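Local coordinates for protein phenylacetaldehyde dehydrogenase (Burkholderia cenocepacia, PDB 4O5H) that probably oxidises phenylacetaldehyde to phenylacetate with NAD+, as a member of the aldehyde dehydrogenase family, at residues T204-P209 / N235-Y240; L442-W447 / I461-V466. All blocks are in the same frame, centred on the assembly; numbering follows the deposited sequence. Where two conformers were deposited one is given.

How the interactions relate
Interactions 1 and 2 each join the two parallel strands of a beta-alpha-beta unit, but in different sheets and on opposite sides of the chain's centre; their nearest atoms lie about 18 Å apart. Both are buried. In interaction 1 two of the three backbone bonds are near-straight, with a doubly used carbonyl and a lysine spanning the diverging strand ends. Interaction 2 holds by bent or weak backbone bonds, a bridging water and apolar side chains, from alanine methyls to branched isoleucine and valine, and it lies where the second subunit adds a further strand. The chemistry thus differs between an ordered pairing closed by helices of its own chain and a looser one beside the subunit interface.

Interaction 1: T204-P209 / N235-Y240; sequences TVVLKP and NIVTGY
Val206 and Leu207 pair in parallel with Asn235 and Ile236, the CA atoms of Val206 and Asn235 being 4.7 Å apart; the straightest link runs from Leu207 N to Asn235 O (2.8 Å, 178° at the hydrogen), and Val237 N returns a bond to Leu207 O. Val205 O takes two donors from one residue. Asn235 N supplies the first; the second, Asn235 ND2 at 3.1 Å from Val205 O, sits 40° above the carbonyl plane and off the lone pairs. With chi1 at -51°, the Asn235 amide folds back beside its own backbone N, which permits this double grip, while Gly36 and Gly232 complete its bonding. On the same face Val206 CG1 meets Val237 CG2 at 4.0 Å. On the other, the Pro209 ring crosses Ile236 at about a right angle, CD to CG2 3.9 Å. Past the paired residues, Lys208 is bent at chi2 and chi3 and passes its CD over Val237 O (3.4 Å). Its NZ, 2.8 Å from Gly239 O, also donates to Pro209 O, and thereby ties the two loop ends together. A water links Pro209 O with Gly239 N, a second tie across the gap. The Val206 and Asn235 face lies toward helix 67-82, where Val237 touches Ala73. Leu207 and Ile236 face the opposite way, against helices 187-201 and 215-227. Strand 204-208, helix 215-227 and strand 234-236 form a beta-alpha-beta unit, consistent with the family's Rossmann-like nucleotide-binding domain; strand 166-181 flanks 204-208 on its other edge.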
loop_
_atom_site.group_PDB
_atom_site.type_symbol
_atom_site.label_atom_id
_atom_site.label_comp_id
_atom_site.label_asym_id
_atom_site.label_seq_id
_atom_site.Cartn_x
_atom_site.Cartn_y
_atom_site.Cartn_z
ATOM N N THR A 204 -0.432 10.951 -14.642
ATOM C CA THR A 204 0.745 11.458 -15.340
ATOM C C THR A 204 1.957 10.981 -14.583
ATOM O O THR A 204 1.820 10.481 -13.456
ATOM C CB THR A 204 0.750 13.012 -15.472
ATOM O OG1 THR A 204 0.752 13.616 -14.180
ATOM C CG2 THR A 204 -0.451 13.452 -16.232
ATOM N N VAL A 205 3.142 11.071 -15.188
ATOM C CA VAL A 205 4.297 10.341 -14.700
ATOM C C VAL A 205 5.574 11.139 -14.838
ATOM O O VAL A 205 5.817 11.749 -15.875
ATOM C CB VAL A 205 4.556 9.055 -15.537
ATOM C CG1 VAL A 205 5.637 8.179 -14.899
ATOM C CG2 VAL A 205 3.330 8.197 -15.641
ATOM N N VAL A 206 6.394 11.120 -13.792
ATOM C CA VAL A 206 7.789 11.475 -13.877
ATOM C C VAL A 206 8.596 10.178 -13.699
ATOM O O VAL A 206 8.567 9.559 -12.633
ATOM C CB VAL A 206 8.194 12.500 -12.819
ATOM C CG1 VAL A 206 9.663 12.862 -12.962
ATOM C CG2 VAL A 206 7.320 13.744 -12.926
ATOM N N LEU A 207 9.334 9.806 -14.735
ATOM C CA LEU A 207 10.163 8.600 -14.720
ATOM C C LEU A 207 11.637 8.939 -14.508
ATOM O O LEU A 207 12.163 9.841 -15.166
ATOM C CB LEU A 207 10.056 7.858 -16.053
ATOM C CG LEU A 207 10.892 6.563 -16.120
ATOM C CD1 LEU A 207 10.286 5.487 -15.233
ATOM C CD2 LEU A 207 11.015 6.049 -17.526
ATOM N N LYS A 208 12.275 8.253 -13.563
ATOM C CA LYS A 208 13.714 8.375 -13.325
ATOM C C LYS A 208 14.367 7.022 -13.659
ATOM O O LYS A 208 14.387 6.124 -12.846
ATOM C CB LYS A 208 14.013 8.731 -11.871
ATOM C CG LYS A 208 15.231 9.641 -11.654
ATOM C CD LYS A 208 16.582 9.146 -12.110
ATOM C CE LYS A 208 17.206 8.349 -10.983
ATOM N NZ LYS A 208 18.352 7.532 -11.395
ATOM N N PRO A 209 14.902 6.880 -14.851
ATOM C CA PRO A 209 15.639 5.634 -15.132
ATOM C C PRO A 209 16.922 5.530 -14.295
ATOM O O PRO A 209 17.441 6.523 -13.794
ATOM C CB PRO A 209 15.977 5.738 -16.630
ATOM C CG PRO A 209 15.595 7.087 -17.046
ATOM C CD PRO A 209 14.822 7.773 -15.998
ATOM N N ASN A 235 7.211 12.521 -18.351
ATOM C CA ASN A 235 8.446 13.287 -18.207
ATOM C C ASN A 235 9.532 12.328 -17.774
ATOM O O ASN A 235 9.261 11.365 -17.046
ATOM C CB ASN A 235 8.270 14.343 -17.131
ATOM C CG ASN A 235 7.024 15.173 -17.337
ATOM O OD1 ASN A 235 7.056 16.152 -18.082
ATOM N ND2 ASN A 235 5.897 14.715 -16.800
ATOM N N ILE A 236 10.741 12.531 -18.284
ATOM C CA ILE A 236 11.849 11.600 -18.070
ATOM C C ILE A 236 13.089 12.348 -17.651
ATOM O O ILE A 236 13.629 13.152 -18.416
ATOM C CB ILE A 236 12.168 10.787 -19.306
ATOM C CG1 ILE A 236 10.916 10.065 -19.803
ATOM C CG2 ILE A 236 13.236 9.718 -19.001
ATOM C CD1 ILE A 236 11.061 9.323 -21.129
ATOM N N VAL A 237 13.559 12.066 -16.439
ATOM C CA VAL A 237 14.695 12.773 -15.855
ATOM C C VAL A 237 15.815 11.814 -15.577
ATOM O O VAL A 237 15.572 10.765 -14.984
ATOM C CB VAL A 237 14.320 13.528 -14.556
ATOM C CG1 VAL A 237 13.385 14.681 -14.863
ATOM C CG2 VAL A 237 13.624 12.653 -13.544
ATOM N N THR A 238 17.040 12.160 -15.974
ATOM C CA THR A 238 18.186 11.227 -15.850
ATOM C C THR A 238 19.108 11.774 -14.786
ATOM O O THR A 238 19.101 12.973 -14.539
ATOM C CB THR A 238 18.946 11.093 -17.165
ATOM O OG1 THR A 238 19.212 12.405 -17.733
ATOM C CG2 THR A 238 18.135 10.269 -18.160
ATOM N N GLY A 239 19.827 10.884 -14.103
ATOM C CA GLY A 239 20.761 11.304 -13.043
ATOM C C GLY A 239 20.953 10.278 -11.961
ATOM O O GLY A 239 20.490 9.145 -12.102
ATOM N N TYR A 240 21.559 10.689 -10.843
ATOM C CA TYR A 240 21.854 9.774 -9.761
ATOM C C TYR A 240 20.670 9.531 -8.865
ATOM O O TYR A 240 19.851 10.427 -8.627
ATOM C CB TYR A 240 23.009 10.302 -8.916
ATOM C CG TYR A 240 24.287 10.410 -9.676
ATOM C CD1 TYR A 240 24.931 9.263 -10.087
ATOM C CD2 TYR A 240 24.866 11.657 -9.990
ATOM C CE1 TYR A 240 26.112 9.330 -10.794
ATOM C CE2 TYR A 240 26.056 11.725 -10.705
ATOM C CZ TYR A 240 26.657 10.563 -11.097
ATOM O OH TYR A 240 27.818 10.584 -11.816
HETATM O O HOH W 1 19.289 8.173 -15.159
#

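Interaction 2: L442-W447 / I461-V466; sequences LGASIW and IAAGTV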
loop_
_atom_site.group_PDB
_atom_site.type_symbol
_atom_site.label_atom_id
_atom_site.label_comp_id
_atom_site.label_asym_id
_atom_site.label_seq_id
_atom_site.Cartn_x
_atom_site.Cartn_y
_atom_site.Cartn_z
ATOM N N LEU A 442 9.855 -12.792 -2.555
ATOM C CA LEU A 442 9.470 -12.297 -3.853
ATOM C C LEU A 442 9.017 -13.410 -4.781
ATOM O O LEU A 442 7.935 -13.321 -5.374
ATOM C CB LEU A 442 10.618 -11.517 -4.470
ATOM C CG LEU A 442 10.270 -10.639 -5.680
ATOM C CD1 LEU A 442 9.086 -9.702 -5.500
ATOM C CD2 LEU A 442 11.486 -9.817 -6.056
ATOM N N GLY A 443 9.826 -14.470 -4.883
ATOM C CA GLY A 443 9.520 -15.566 -5.760
ATOM C C GLY A 443 10.012 -16.893 -5.192
ATOM O O GLY A 443 10.739 -16.932 -4.174
ATOM N N ALA A 444 9.613 -17.954 -5.866
ATOM C CA ALA A 444 10.038 -19.292 -5.547
ATOM C C ALA A 444 9.609 -20.237 -6.646
ATOM O O ALA A 444 8.649 -19.935 -7.340
ATOM C CB ALA A 444 9.397 -19.735 -4.262
ATOM N N SER A 445 10.297 -21.376 -6.803
ATOM C CA SER A 445 9.768 -22.409 -7.684
ATOM C C SER A 445 9.876 -23.814 -7.093
ATOM O O SER A 445 10.707 -24.087 -6.219
ATOM C CB SER A 445 10.401 -22.364 -9.087
ATOM O OG SER A 445 11.812 -22.616 -9.052
ATOM N N ILE A 446 9.021 -24.677 -7.609
ATOM C CA ILE A 446 8.937 -26.069 -7.270
ATOM C C ILE A 446 9.057 -26.863 -8.567
ATOM O O ILE A 446 8.373 -26.535 -9.555
ATOM C CB ILE A 446 7.571 -26.375 -6.664
ATOM C CG1 ILE A 446 7.321 -25.533 -5.416
ATOM C CG2 ILE A 446 7.488 -27.841 -6.328
ATOM C CD1 ILE A 446 5.854 -25.501 -5.024
ATOM N N TRP A 447 9.902 -27.890 -8.576
ATOM C CA TRP A 447 10.142 -28.715 -9.750
ATOM C C TRP A 447 9.674 -30.122 -9.395
ATOM O O TRP A 447 10.314 -30.776 -8.574
ATOM C CB TRP A 447 11.649 -28.659 -10.180
ATOM C CG TRP A 447 11.925 -27.270 -10.651
ATOM C CD1 TRP A 447 12.031 -26.166 -9.878
ATOM C CD2 TRP A 447 12.016 -26.826 -12.011
ATOM N NE1 TRP A 447 12.227 -25.060 -10.662
ATOM C CE2 TRP A 447 12.210 -25.439 -11.977
ATOM C CE3 TRP A 447 11.977 -27.479 -13.248
ATOM C CZ2 TRP A 447 12.326 -24.662 -13.126
ATOM C CZ3 TRP A 447 12.099 -26.725 -14.378
ATOM C CH2 TRP A 447 12.276 -25.313 -14.309
ATOM N N ILE A 461 4.847 -21.910 0.991
ATOM C CA ILE A 461 5.983 -21.082 0.632
ATOM C C ILE A 461 5.552 -19.623 0.658
ATOM O O ILE A 461 4.623 -19.235 -0.067
ATOM C CB ILE A 461 6.504 -21.443 -0.768
ATOM C CG1 ILE A 461 6.957 -22.907 -0.792
ATOM C CG2 ILE A 461 7.656 -20.536 -1.151
ATOM C CD1 ILE A 461 7.932 -23.227 0.311
ATOM N N ALA A 462 6.225 -18.808 1.475
ATOM C CA ALA A 462 5.829 -17.367 1.606
ATOM C C ALA A 462 6.516 -16.547 0.561
ATOM O O ALA A 462 7.532 -15.893 0.838
ATOM C CB ALA A 462 6.147 -16.842 2.997
ATOM N N ALA A 463 5.977 -16.578 -0.656
ATOM C CA ALA A 463 6.487 -15.776 -1.745
ATOM C C ALA A 463 5.333 -15.208 -2.571
ATOM O O ALA A 463 4.265 -15.827 -2.696
ATOM C CB ALA A 463 7.387 -16.576 -2.635
ATOM N N GLY A 464 5.563 -14.062 -3.150
ATOM C CA GLY A 464 4.538 -13.399 -3.948
ATOM C C GLY A 464 4.153 -14.142 -5.222
ATOM O O GLY A 464 3.017 -13.971 -5.691
ATOM N N THR A 465 5.108 -14.849 -5.811
ATOM C CA THR A 465 4.885 -15.708 -6.974
ATOM C C THR A 465 5.557 -17.068 -6.716
ATOM O O THR A 465 6.708 -17.121 -6.265
ATOM C CB THR A 465 5.470 -15.133 -8.282
ATOM O OG1 THR A 465 4.855 -13.847 -8.572
ATOM C CG2 THR A 465 5.235 -16.085 -9.456
ATOM N N VAL A 466 4.810 -18.155 -6.892
ATOM C CA VAL A 466 5.355 -19.482 -6.847
ATOM C C VAL A 466 5.184 -20.143 -8.238
ATOM O O VAL A 466 4.047 -20.340 -8.712
ATOM C CB VAL A 466 4.642 -20.346 -5.815
ATOM C CG1 VAL A 466 5.242 -21.731 -5.772
ATOM C CG2 VAL A 466 4.726 -19.691 -4.418
HETATM O O HOH W 2 6.435 -12.222 -7.310
#
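Val466 turns CG1 anti to its backbone N (chi1 -179°), while Ile446 has CG1 beside its own N and then extends its chain at chi2 (163°), so that Ile446 CD1 reaches Val466 CG1 at 3.9 Å. Further back along the strand, Ala444 CB lies 4.1 Å from Ala463 CB. Ala463 CB also rests on the Gly443-Ala444 peptide, 3.7 Å from Gly443 C. In the conformer given, Ile461 CG2 approaches Ala444 CB to 3.7 Å; a second conformer was deposited, so this touch is the less certain one.

The backbone bonds are irregular. Thr465 N donates to Leu442 O at 3.2 Å with 141° at the hydrogen, and Ala444 N to Thr465 O is weak at 3.0 Å. A water bridges the two segments, donating to Leu442 O (2.7 Å) and accepting from Thr465 OG1 (2.6 Å), so the hydroxyl proton points to the water. The Leu442 carbonyl thereby gains a second donor. Outside the pairing, Trp447 NE1 bonds Ser445 OG in the ring plane, and that hydroxyl is also bonded to His471.

Leu442 itself packs on Cys317, which lies in a sequence matching the family's active-site cysteine signature and is probably the nucleophile. Strands 443-447 and 465-468, joined through helix 451-457, form a beta-alpha-beta crossover. Beyond Thr465 and Val466 a strand of the second subunit pairs in parallel, and Lys504 of that subunit bonds Ile461 O. Such sheet continuation across the dimer is characteristic of aldehyde dehydrogenases.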